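PDB 3LKB: probable branched-chain amino acid ABC transporter, amino acid binding protein from Thermus thermophilus, which probably binds branched-chain amino acids, valine being the one bound here, and hands them to a membrane ABC transporter for uptake. Local coordinates for residues F333-K338 / G355-E360; G235-A240 / E283-T288; K42-V47 / A300-Q305; Q6-F11 / K75-L80. The protein carries 2 engineered substitutions. All blocks are in the same frame, centred on the assembly; numbering follows the deposited sequence.

Contact 1: F333-K338 / G355-E360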
loop_
_atom_site.group_PDB
_atom_site.type_symbol
_atom_site.label_atom_id
_atom_site.label_comp_id
_atom_site.label_asym_id
_atom_site.label_seq_id
_atom_site.Cartn_x
_atom_site.Cartn_y
_atom_site.Cartn_z
ATOM N N PHE A 333 5.202 7.279 23.864
ATOM C CA PHE A 333 5.411 7.236 22.401
ATOM C C PHE A 333 6.237 8.390 21.867
ATOM O O PHE A 333 7.025 8.217 20.912
ATOM C CB PHE A 333 4.097 7.163 21.630
ATOM C CG PHE A 333 3.399 5.877 21.792
ATOM C CD1 PHE A 333 4.007 4.698 21.388
ATOM C CD2 PHE A 333 2.142 5.827 22.333
ATOM C CE1 PHE A 333 3.342 3.489 21.492
ATOM C CE2 PHE A 333 1.466 4.622 22.461
ATOM C CZ PHE A 333 2.063 3.455 22.058
ATOM N N ALA A 334 6.078 9.548 22.495
ATOM C CA ALA A 334 6.746 10.752 22.063
ATOM C C ALA A 334 7.568 11.270 23.201
ATOM O O ALA A 334 7.274 10.959 24.359
ATOM C CB ALA A 334 5.709 11.828 21.628
ATOM N N VAL A 335 8.555 12.092 22.870
ATOM C CA VAL A 335 9.472 12.670 23.825
ATOM C C VAL A 335 8.778 13.745 24.684
ATOM O O VAL A 335 7.688 14.177 24.361
ATOM C CB VAL A 335 10.688 13.286 23.089
ATOM C CG1 VAL A 335 11.409 12.252 22.318
ATOM C CG2 VAL A 335 10.272 14.436 22.160
ATOM N N SER A 336 9.384 14.134 25.793
ATOM C CA SER A 336 8.895 15.258 26.579
ATOM C C SER A 336 10.060 16.202 26.942
ATOM O O SER A 336 11.232 15.764 27.029
ATOM C CB SER A 336 8.130 14.761 27.809
ATOM O OG SER A 336 8.893 13.822 28.525
ATOM N N THR A 337 9.807 17.501 27.064
ATOM C CA THR A 337 10.912 18.380 27.521
ATOM C C THR A 337 11.268 18.070 28.991
ATOM O O THR A 337 10.502 17.396 29.684
ATOM C CB THR A 337 10.600 19.828 27.318
ATOM O OG1 THR A 337 9.407 20.141 28.048
ATOM C CG2 THR A 337 10.361 20.096 25.813
ATOM N N LYS A 338 12.437 18.494 29.469
ATOM C CA LYS A 338 12.762 18.160 30.858
ATOM C C LYS A 338 11.886 18.986 31.751
ATOM O O LYS A 338 11.567 18.610 32.859
ATOM C CB LYS A 338 14.244 18.282 31.194
ATOM C CG LYS A 338 14.958 19.553 30.771
ATOM C CD LYS A 338 16.319 19.545 31.459
ATOM C CE LYS A 338 16.113 19.180 32.971
ATOM N NZ LYS A 338 17.367 18.958 33.760
ATOM N N GLY A 355 7.466 18.945 22.420
ATOM C CA GLY A 355 8.890 18.786 22.129
ATOM C C GLY A 355 9.185 17.915 20.914
ATOM O O GLY A 355 8.367 17.056 20.490
ATOM N N LEU A 356 10.358 18.154 20.332
ATOM C CA LEU A 356 10.852 17.382 19.206
ATOM C C LEU A 356 12.360 17.305 19.377
ATOM O O LEU A 356 12.909 17.992 20.253
ATOM C CB LEU A 356 10.444 18.002 17.850
ATOM C CG LEU A 356 10.715 19.492 17.603
ATOM C CD1 LEU A 356 12.164 19.784 17.569
ATOM C CD2 LEU A 356 10.106 19.912 16.299
ATOM N N ARG A 357 13.006 16.446 18.595
ATOM C CA ARG A 357 14.454 16.429 18.519
ATOM C C ARG A 357 14.866 16.388 17.052
ATOM O O ARG A 357 14.036 16.146 16.162
ATOM C CB ARG A 357 15.038 15.163 19.209
ATOM C CG ARG A 357 14.556 14.845 20.631
ATOM C CD ARG A 357 15.147 13.546 21.097
ATOM N NE ARG A 357 14.436 12.385 20.560
ATOM C CZ ARG A 357 14.729 11.111 20.842
ATOM N NH1 ARG A 357 15.743 10.835 21.673
ATOM N NH2 ARG A 357 14.017 10.116 20.280
ATOM N N ILE A 358 16.138 16.673 16.802
ATOM C CA ILE A 358 16.741 16.372 15.528
ATOM C C ILE A 358 17.547 15.079 15.684
ATOM O O ILE A 358 18.326 14.910 16.640
ATOM C CB ILE A 358 17.667 17.521 15.059
ATOM C CG1 ILE A 358 16.973 18.902 15.137
ATOM C CG2 ILE A 358 18.346 17.252 13.710
ATOM C CD1 ILE A 358 15.764 19.019 14.413
ATOM N N LEU A 359 17.343 14.147 14.758
ATOM C CA LEU A 359 18.114 12.902 14.757
ATOM C C LEU A 359 18.937 12.842 13.471
ATOM O O LEU A 359 18.544 13.437 12.463
ATOM C CB LEU A 359 17.212 11.670 14.909
ATOM C CG LEU A 359 16.259 11.779 16.136
ATOM C CD1 LEU A 359 14.893 12.372 15.883
ATOM C CD2 LEU A 359 16.072 10.496 16.882
ATOM N N GLU A 360 20.086 12.158 13.518
ATOM C CA GLU A 360 20.935 12.004 12.371
ATOM C C GLU A 360 21.028 10.532 12.032
ATOM O O GLU A 360 21.233 9.703 12.935
ATOM C CB GLU A 360 22.338 12.541 12.665
ATOM C CG GLU A 360 23.277 12.345 11.444
ATOM C CD GLU A 360 24.680 12.898 11.600
ATOM O OE1 GLU A 360 25.073 13.403 12.677
ATOM O OE2 GLU A 360 25.429 12.808 10.620
#
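Val335 meets Gly355 and Arg357 with its two methyl groups. Its CG2 rests on the backbone of the strand lead-in, with Val335 CG2 3.6 Å from Gly355 O. The other methyl lies over one face of the Arg357 guanidinium, Val335 CG1 being 3.5 Å from Arg357 NE. The valine side chain sits with CG1 anti to the carbonyl carbon (chi1 -60°), which turns that methyl to the arginine. Leu359 CD2 lies 3.9 Å above the plane on the opposite face, offset toward the rim, so the flat cation is held between two aliphatic groups. Its charged end goes elsewhere: NH2 makes a salt bridge to Glu260. An alanine in place of Val335 would probably leave one guanidinium face without its methyl cover and open a gap beside Gly355 O, giving the arginine more room to shift. Further along, Thr337 CG2 comes within 4.2 Å of Gly355 CA, and a CB on Gly355 would be tight against this methyl. The contact draws the long connection after helix 313-321 against the start of strand 357-362, near the sodium-bearing loop of Asp344, Thr351 and Gly352. With no hydrogen bond between them, the two segments meet through van der Waals contact, methyl groups against backbone and a flat cation; Ser254, bonded to the Val335 backbone and to Gly355 O, ties both, and the salt bridge to Glu260 probably offsets the charge of the buried guanidinium.

Contact 2: G235-A240 / E283-T288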
loop_
_atom_site.group_PDB
_atom_site.type_symbol
_atom_site.label_atom_id
_atom_site.label_comp_id
_atom_site.label_asym_id
_atom_site.label_seq_id
_atom_site.Cartn_x
_atom_site.Cartn_y
_atom_site.Cartn_z
ATOM N N GLY A 235 12.969 8.056 9.564
ATOM C CA GLY A 235 12.916 6.820 10.291
ATOM C C GLY A 235 13.377 5.656 9.431
ATOM O O GLY A 235 13.891 5.831 8.307
ATOM N N PRO A 236 13.125 4.436 9.928
ATOM C CA PRO A 236 13.508 3.191 9.267
ATOM C C PRO A 236 12.948 3.027 7.883
ATOM O O PRO A 236 13.577 2.376 7.064
ATOM C CB PRO A 236 12.949 2.119 10.214
ATOM C CG PRO A 236 12.972 2.730 11.512
ATOM C CD PRO A 236 12.539 4.172 11.263
ATOM N N ASP A 237 11.793 3.616 7.613
ATOM C CA ASP A 237 11.284 3.697 6.247
ATOM C C ASP A 237 12.253 4.367 5.279
ATOM O O ASP A 237 12.535 3.805 4.211
ATOM C CB ASP A 237 9.931 4.408 6.210
ATOM C CG ASP A 237 9.132 4.176 7.486
ATOM O OD1 ASP A 237 8.303 3.240 7.400
ATOM O OD2 ASP A 237 9.421 4.865 8.583
ATOM N N LEU A 238 12.775 5.549 5.608
ATOM C CA LEU A 238 13.735 6.180 4.704
ATOM C C LEU A 238 14.974 5.308 4.504
ATOM O O LEU A 238 15.479 5.155 3.389
ATOM C CB LEU A 238 14.140 7.578 5.182
ATOM C CG LEU A 238 14.837 8.552 4.204
ATOM C CD1 LEU A 238 14.705 9.983 4.640
ATOM C CD2 LEU A 238 16.272 8.315 4.325
ATOM N N ILE A 239 15.482 4.732 5.574
ATOM C CA ILE A 239 16.669 3.883 5.452
ATOM C C ILE A 239 16.413 2.699 4.530
ATOM O O ILE A 239 17.245 2.353 3.694
ATOM C CB ILE A 239 17.145 3.373 6.847
ATOM C CG1 ILE A 239 17.403 4.573 7.801
ATOM C CG2 ILE A 239 18.288 2.332 6.708
ATOM C CD1 ILE A 239 18.485 5.601 7.317
ATOM N N ALA A 240 15.263 2.089 4.658
ATOM C CA ALA A 240 14.945 0.940 3.847
ATOM C C ALA A 240 14.896 1.297 2.347
ATOM O O ALA A 240 15.259 0.465 1.490
ATOM C CB ALA A 240 13.583 0.337 4.283
ATOM N N GLU A 283 8.550 -1.658 12.988
ATOM C CA GLU A 283 9.563 -0.653 13.285
ATOM C C GLU A 283 9.332 0.743 12.714
ATOM O O GLU A 283 10.135 1.643 12.942
ATOM C CB GLU A 283 10.968 -1.159 12.950
ATOM C CG GLU A 283 11.189 -1.576 11.542
ATOM C CD GLU A 283 12.545 -2.317 11.329
ATOM O OE1 GLU A 283 13.014 -2.341 10.150
ATOM O OE2 GLU A 283 13.118 -2.873 12.329
ATOM N N SER A 284 8.259 0.922 11.949
ATOM C CA SER A 284 8.040 2.199 11.341
ATOM C C SER A 284 7.702 3.235 12.393
ATOM O O SER A 284 6.947 2.957 13.317
ATOM C CB SER A 284 6.900 2.090 10.357
ATOM O OG SER A 284 6.801 3.274 9.595
ATOM N N VAL A 285 8.245 4.434 12.259
ATOM C CA VAL A 285 7.862 5.518 13.139
ATOM C C VAL A 285 6.391 5.869 12.928
ATOM O O VAL A 285 5.737 6.366 13.833
ATOM C CB VAL A 285 8.750 6.755 12.958
ATOM C CG1 VAL A 285 8.345 7.557 11.683
ATOM C CG2 VAL A 285 8.733 7.645 14.243
ATOM N N ASN A 286 5.839 5.535 11.761
ATOM C CA ASN A 286 4.398 5.796 11.526
ATOM C C ASN A 286 3.399 4.815 12.162
ATOM O O ASN A 286 2.266 5.164 12.508
ATOM C CB ASN A 286 4.176 6.134 10.062
ATOM C CG ASN A 286 4.903 7.425 9.707
ATOM O OD1 ASN A 286 4.746 8.433 10.411
ATOM N ND2 ASN A 286 5.760 7.389 8.717
ATOM N N TYR A 287 3.860 3.600 12.381
ATOM C CA TYR A 287 3.169 2.668 13.247
ATOM C C TYR A 287 3.179 3.229 14.665
ATOM O O TYR A 287 2.168 3.264 15.319
ATOM C CB TYR A 287 3.864 1.307 13.132
ATOM C CG TYR A 287 3.107 0.153 13.704
ATOM C CD1 TYR A 287 1.962 -0.299 13.086
ATOM C CD2 TYR A 287 3.521 -0.462 14.894
ATOM C CE1 TYR A 287 1.246 -1.343 13.590
ATOM C CE2 TYR A 287 2.796 -1.547 15.442
ATOM C CZ TYR A 287 1.645 -1.966 14.770
ATOM O OH TYR A 287 0.882 -3.006 15.220
ATOM N N THR A 288 4.291 3.782 15.117
ATOM C CA THR A 288 4.302 4.503 16.403
ATOM C C THR A 288 3.306 5.680 16.404
ATOM O O THR A 288 2.579 5.891 17.369
ATOM C CB THR A 288 5.715 5.064 16.733
ATOM O OG1 THR A 288 6.706 4.100 16.390
ATOM C CG2 THR A 288 5.856 5.422 18.220
#
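The N-cap of helix 285-308, Ser284, meets the first turn of helix 236-242 through Asp237, so that two helix N-termini face each other. Helix 236-242 belongs to the lobe of the seven-strand sheet and helix 285-308 packs on the other, so the contact bridges the two lobes, consistent with the closed, ligand-bound state of a periplasmic binding protein. The ligand pocket is close: the Asn286 side chain lies about 7 Å from the bound valine and touches the pocket residue Tyr232. Pro236 CG stands 3.4 Å from Glu283 O, the carbonyl just ahead of the N-cap serine. Asp237 OD2 remains 3.9 Å from Val285 N, and both helix starts would be expected to favour the negative charge of this carboxylate. Ser284 OG takes part in two hydrogen bonds, as donor to the aspartate and as acceptor from its own helix. As acceptor it takes Asn286 N at 3.3 Å with an N-H...O angle of 149°, the capping bond, and with OG anti to the backbone N (chi1 -171°) it donates to Asp237 OD1, on the syn lone pair, at 2.7 Å.

Contact 3: K42-V47 / A300-Q305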
loop_
_atom_site.group_PDB
_atom_site.type_symbol
_atom_site.label_atom_id
_atom_site.label_comp_id
_atom_site.label_asym_id
_atom_site.label_seq_id
_atom_site.Cartn_x
_atom_site.Cartn_y
_atom_site.Cartn_z
ATOM N N LYS A 42 -9.356 -5.286 27.526
ATOM C CA LYS A 42 -10.445 -4.555 28.191
ATOM C C LYS A 42 -9.958 -3.256 28.867
ATOM O O LYS A 42 -10.214 -2.983 30.041
ATOM C CB LYS A 42 -11.205 -5.481 29.161
ATOM C CG LYS A 42 -12.351 -6.267 28.484
ATOM C CD LYS A 42 -12.093 -7.783 28.472
ATOM C CE LYS A 42 -12.467 -8.481 29.823
ATOM N NZ LYS A 42 -11.600 -9.693 30.160
ATOM N N LEU A 43 -9.237 -2.467 28.093
ATOM C CA LEU A 43 -8.751 -1.192 28.539
ATOM C C LEU A 43 -9.863 -0.242 28.964
ATOM O O LEU A 43 -9.657 0.582 29.845
ATOM C CB LEU A 43 -7.940 -0.542 27.427
ATOM C CG LEU A 43 -6.408 -0.617 27.435
ATOM C CD1 LEU A 43 -5.865 -1.909 27.975
ATOM C CD2 LEU A 43 -5.916 -0.359 26.020
ATOM N N VAL A 44 -11.020 -0.310 28.315
ATOM C CA VAL A 44 -12.130 0.487 28.779
ATOM C C VAL A 44 -13.268 -0.410 29.233
ATOM O O VAL A 44 -13.991 -0.981 28.436
ATOM C CB VAL A 44 -12.620 1.582 27.784
ATOM C CG1 VAL A 44 -11.435 2.360 27.222
ATOM C CG2 VAL A 44 -13.407 0.956 26.663
ATOM N N PRO A 45 -13.441 -0.501 30.532
ATOM C CA PRO A 45 -14.422 -1.441 31.032
ATOM C C PRO A 45 -15.814 -1.068 30.534
ATOM O O PRO A 45 -16.199 0.112 30.584
ATOM C CB PRO A 45 -14.310 -1.288 32.565
ATOM C CG PRO A 45 -12.945 -0.504 32.807
ATOM C CD PRO A 45 -12.940 0.401 31.581
ATOM N N GLY A 46 -16.510 -2.062 29.994
ATOM C CA GLY A 46 -17.875 -1.930 29.525
ATOM C C GLY A 46 -18.010 -1.468 28.081
ATOM O O GLY A 46 -19.100 -1.122 27.658
ATOM N N VAL A 47 -16.913 -1.435 27.324
ATOM C CA VAL A 47 -16.963 -0.919 25.960
ATOM C C VAL A 47 -16.311 -1.893 24.979
ATOM O O VAL A 47 -15.158 -2.292 25.161
ATOM C CB VAL A 47 -16.232 0.426 25.870
ATOM C CG1 VAL A 47 -16.040 0.857 24.412
ATOM C CG2 VAL A 47 -16.965 1.467 26.626
ATOM N N ALA A 300 -8.990 8.977 26.022
ATOM C CA ALA A 300 -10.022 9.977 26.313
ATOM C C ALA A 300 -11.404 9.325 26.471
ATOM O O ALA A 300 -12.185 9.777 27.322
ATOM C CB ALA A 300 -10.066 11.033 25.257
ATOM N N ILE A 301 -11.720 8.290 25.705
ATOM C CA ILE A 301 -12.917 7.474 25.885
ATOM C C ILE A 301 -12.987 6.843 27.288
ATOM O O ILE A 301 -14.011 6.808 27.899
ATOM C CB ILE A 301 -13.092 6.351 24.772
ATOM C CG1 ILE A 301 -13.364 6.886 23.379
ATOM C CG2 ILE A 301 -14.106 5.378 25.134
ATOM C CD1 ILE A 301 -13.201 8.226 23.289
ATOM N N ARG A 302 -11.867 6.364 27.764
ATOM C CA ARG A 302 -11.757 5.785 29.071
ATOM C C ARG A 302 -12.014 6.799 30.171
ATOM O O ARG A 302 -12.720 6.533 31.075
ATOM C CB ARG A 302 -10.406 5.078 29.282
ATOM C CG ARG A 302 -10.325 4.296 30.530
ATOM C CD ARG A 302 -8.970 3.882 30.925
ATOM N NE ARG A 302 -8.174 5.001 31.268
ATOM C CZ ARG A 302 -8.105 5.566 32.452
ATOM N NH1 ARG A 302 -8.768 5.100 33.468
ATOM N NH2 ARG A 302 -7.357 6.599 32.589
ATOM N N ARG A 303 -11.425 7.962 30.046
ATOM C CA ARG A 303 -11.666 9.037 30.959
ATOM C C ARG A 303 -13.085 9.538 30.906
ATOM O O ARG A 303 -13.685 9.765 31.895
ATOM C CB ARG A 303 -10.657 10.139 30.791
ATOM C CG ARG A 303 -9.349 9.827 31.374
ATOM C CD ARG A 303 -8.328 10.539 30.683
ATOM N NE ARG A 303 -6.985 10.237 31.066
ATOM C CZ ARG A 303 -6.104 11.149 31.362
ATOM N NH1 ARG A 303 -6.499 12.362 31.400
ATOM N NH2 ARG A 303 -4.886 10.834 31.631
ATOM N N ALA A 304 -13.631 9.650 29.729
ATOM C CA ALA A 304 -15.052 9.910 29.620
ATOM C C ALA A 304 -15.907 8.869 30.401
ATOM O O ALA A 304 -16.918 9.240 31.018
ATOM C CB ALA A 304 -15.500 10.019 28.115
ATOM N N GLN A 305 -15.520 7.589 30.397
ATOM C CA GLN A 305 -16.383 6.599 31.042
ATOM C C GLN A 305 -16.304 6.686 32.528
ATOM O O GLN A 305 -17.309 6.525 33.219
ATOM C CB GLN A 305 -16.034 5.182 30.644
ATOM C CG GLN A 305 -16.955 4.671 29.600
ATOM C CD GLN A 305 -18.094 3.817 30.126
ATOM O OE1 GLN A 305 -19.272 4.117 29.876
ATOM N NE2 GLN A 305 -17.752 2.726 30.797
#
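Val44 O accepts from Val47 N at 3.2 Å, closing a type II turn from Val44 to Val47, and the side chain of the same Val44 packs on Arg302, with Val44 CG1 3.6 Å from Arg302 CB. Gly46, with a phi of 88°, takes the third position of the turn. Arg302 starts with CG anti to the backbone N (chi1 -171°), which leads its stem past the loop, the valine and arginine side chains running aslant to each other. Arg302 CD then stands 3.5 Å from Leu43 O. The guanidinium pairs with Glu299 of its own helix, which also takes Arg303, so what Arg302 offers the loop is hydrocarbon. One turn on, Gln305, its chain bent at chi2, has NE2 3.0 Å from Pro45 O, while Gln305 CD lies 4.4 Å from Val47 CG2. Upstream of the turn, Lys42 is the C-prime residue of the Schellman motif that ends helix 21-41. The segment is therefore the helix-to-strand turn of the beta-alpha-beta unit formed by strand 6-14, helix 21-41 and strand 47-55, docked onto a helix from far along the chain. Chemically this is a modest contact toward the surface: the Arg302 stem packs on Val44 and Leu43 O, while Gln305 brings its amide group to Pro45 O and Val47, and the charge of Arg302 is probably met away from the loop.

Contact 4: Q6-F11 / K75-L80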
loop_
_atom_site.group_PDB
_atom_site.type_symbol
_atom_site.label_atom_id
_atom_site.label_comp_id
_atom_site.label_asym_id
_atom_site.label_seq_id
_atom_site.Cartn_x
_atom_site.Cartn_y
_atom_site.Cartn_z
ATOM N N GLN A 6 -21.376 -1.715 25.863
ATOM C CA GLN A 6 -21.838 -0.900 24.727
ATOM C C GLN A 6 -20.822 -0.897 23.573
ATOM O O GLN A 6 -19.618 -1.114 23.759
ATOM C CB GLN A 6 -22.144 0.527 25.168
ATOM C CG GLN A 6 -20.911 1.248 25.677
ATOM C CD GLN A 6 -21.217 2.647 26.165
ATOM O OE1 GLN A 6 -21.640 3.513 25.392
ATOM N NE2 GLN A 6 -21.017 2.874 27.466
ATOM N N GLN A 7 -21.324 -0.664 22.368
ATOM C CA GLN A 7 -20.460 -0.572 21.209
ATOM C C GLN A 7 -20.035 0.891 20.960
ATOM O O GLN A 7 -20.886 1.821 20.944
ATOM C CB GLN A 7 -21.152 -1.161 19.984
ATOM C CG GLN A 7 -20.213 -1.242 18.795
ATOM C CD GLN A 7 -20.817 -1.964 17.611
ATOM O OE1 GLN A 7 -20.222 -2.933 17.109
ATOM N NE2 GLN A 7 -21.991 -1.497 17.139
ATOM N N VAL A 8 -18.722 1.069 20.786
ATOM C CA VAL A 8 -18.153 2.350 20.410
ATOM C C VAL A 8 -17.213 2.249 19.162
ATOM O O VAL A 8 -16.272 1.424 19.104
ATOM C CB VAL A 8 -17.425 3.038 21.601
ATOM C CG1 VAL A 8 -16.576 4.223 21.108
ATOM C CG2 VAL A 8 -18.425 3.487 22.676
ATOM N N THR A 9 -17.494 3.098 18.175
ATOM C CA THR A 9 -16.745 3.113 16.955
ATOM C C THR A 9 -15.547 4.041 16.955
ATOM O O THR A 9 -15.619 5.247 17.278
ATOM C CB THR A 9 -17.609 3.363 15.767
ATOM O OG1 THR A 9 -18.517 2.248 15.646
ATOM C CG2 THR A 9 -16.718 3.428 14.497
ATOM N N LEU A 10 -14.427 3.424 16.615
ATOM C CA LEU A 10 -13.177 4.114 16.496
ATOM C C LEU A 10 -12.934 4.150 14.995
ATOM O O LEU A 10 -12.755 3.116 14.380
ATOM C CB LEU A 10 -12.105 3.324 17.225
ATOM C CG LEU A 10 -10.946 4.207 17.685
ATOM C CD1 LEU A 10 -11.517 5.370 18.464
ATOM C CD2 LEU A 10 -10.005 3.421 18.538
ATOM N N PHE A 11 -12.993 5.341 14.406
ATOM C CA PHE A 11 -12.968 5.465 12.968
ATOM C C PHE A 11 -11.757 6.280 12.491
ATOM O O PHE A 11 -11.490 7.375 12.963
ATOM C CB PHE A 11 -14.320 6.011 12.473
ATOM C CG PHE A 11 -14.280 6.678 11.110
ATOM C CD1 PHE A 11 -14.471 5.935 9.939
ATOM C CD2 PHE A 11 -14.085 8.048 11.000
ATOM C CE1 PHE A 11 -14.477 6.553 8.684
ATOM C CE2 PHE A 11 -14.093 8.671 9.776
ATOM C CZ PHE A 11 -14.289 7.905 8.598
ATOM N N LYS A 75 -22.145 7.143 14.815
ATOM C CA LYS A 75 -22.256 8.052 15.987
ATOM C C LYS A 75 -20.923 8.318 16.659
ATOM O O LYS A 75 -20.853 8.370 17.898
ATOM C CB LYS A 75 -23.198 7.482 17.068
ATOM C CG LYS A 75 -24.496 6.879 16.588
ATOM C CD LYS A 75 -25.433 7.905 16.005
ATOM C CE LYS A 75 -26.415 7.211 15.075
ATOM N NZ LYS A 75 -27.405 8.180 14.548
ATOM N N ILE A 76 -19.865 8.473 15.873
ATOM C CA ILE A 76 -18.528 8.630 16.449
ATOM C C ILE A 76 -18.409 9.806 17.421
ATOM O O ILE A 76 -18.835 10.904 17.118
ATOM C CB ILE A 76 -17.385 8.709 15.360
ATOM C CG1 ILE A 76 -17.574 9.890 14.389
ATOM C CG2 ILE A 76 -17.290 7.401 14.568
ATOM C CD1 ILE A 76 -16.360 10.164 13.542
ATOM N N PRO A 77 -17.799 9.570 18.586
ATOM C CA PRO A 77 -17.464 10.609 19.540
ATOM C C PRO A 77 -16.099 11.293 19.307
ATOM O O PRO A 77 -15.802 12.311 19.964
ATOM C CB PRO A 77 -17.460 9.836 20.879
ATOM C CG PRO A 77 -16.978 8.461 20.480
ATOM C CD PRO A 77 -17.557 8.221 19.129
ATOM N N VAL A 78 -15.300 10.729 18.390
ATOM C CA VAL A 78 -13.945 11.208 17.972
ATOM C C VAL A 78 -13.722 10.797 16.514
ATOM O O VAL A 78 -14.295 9.808 16.077
ATOM C CB VAL A 78 -12.757 10.490 18.711
ATOM C CG1 VAL A 78 -11.438 11.362 18.655
ATOM C CG2 VAL A 78 -13.094 10.163 20.111
ATOM N N PHE A 79 -12.831 11.508 15.820
ATOM C CA PHE A 79 -12.485 11.283 14.418
ATOM C C PHE A 79 -10.969 11.250 14.414
ATOM O O PHE A 79 -10.336 12.229 14.817
ATOM C CB PHE A 79 -12.956 12.490 13.609
ATOM C CG PHE A 79 -12.567 12.488 12.127
ATOM C CD1 PHE A 79 -12.253 11.309 11.434
ATOM C CD2 PHE A 79 -12.575 13.690 11.414
ATOM C CE1 PHE A 79 -11.937 11.319 10.060
ATOM C CE2 PHE A 79 -12.274 13.729 10.046
ATOM C CZ PHE A 79 -11.930 12.514 9.360
ATOM N N LEU A 80 -10.405 10.107 14.030
ATOM C CA LEU A 80 -8.988 9.947 13.736
ATOM C C LEU A 80 -8.824 10.235 12.237
ATOM O O LEU A 80 -9.389 9.521 11.389
ATOM C CB LEU A 80 -8.531 8.524 14.077
ATOM C CG LEU A 80 -8.613 8.132 15.557
ATOM C CD1 LEU A 80 -8.287 6.694 15.819
ATOM C CD2 LEU A 80 -7.694 8.972 16.349
HETATM O O HOH W 1 -13.888 7.294 16.034
#
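Phe11 and Phe79 both carry CG anti to the backbone N, with chi1 of 158° and 175°, and this sends their rings out side by side in the same direction from two neighbouring strands. These are strands 6-14 and 79-81, running the same way in the Rossmann-like core of one lobe of the periplasmic binding protein fold. The ring planes are inclined by only 23° but slid apart, with centroids 5.7 Å from each other, so overlap is slight and the touch is local, Phe11 CE2 to Phe79 CE1 at 3.4 Å. Phe67 stacks on Phe79 in turn. Ile76 packs against the same Phe11 side chain: its CG2 lies 3.9 Å from Phe11 CB and its CD1 4.0 Å from Phe11 CD2, while CG2 also meets the Thr9 methyl. With an alanine in place of Phe11, Phe79 would probably lose one of its two aromatic neighbours and Ile76 CD1 its partner, opening a gap beside Phe79 and Ile76. On the sheet's other side Leu10 CG packs on Leu80 CD1, 4.1 Å away. The backbones are only partly zipped together. Near Val78 a water stands between them, accepting from Phe11 N at 2.7 Å and donating to Thr9 O and Val78 O, and so fills a place where the chains lie too far apart to bond directly. Direct bonding begins at the carbonyl of the same Phe11: Leu80 N donates to Phe11 O at 3.1 Å.

Overall arrangement
Contacts 1 and 4 are buried and mostly apolar, whereas contacts 2 and 3 lie partly open to solvent. Contact 4 sits inside one lobe, where strand backbones and aromatic rings meet; contact 3 joins the turn after helix 21-41 to the late part of helix 285-308, which packs in the same lobe, and the two touch, Gly46 O lying 3.0 Å from Gln6 N in a probable hydrogen bond. That helix also serves contact 2, at its opposite end, where a serine-carboxylate bond crosses between the lobes. Contact 1 reaches contact 2 through Phe333 CD1, 3.7 Å from Thr288 CG2. Both arginines have a glutamate partner outside their contact, but buried Arg357 offers a guanidinium face, partly exposed Arg302 its carbon stem.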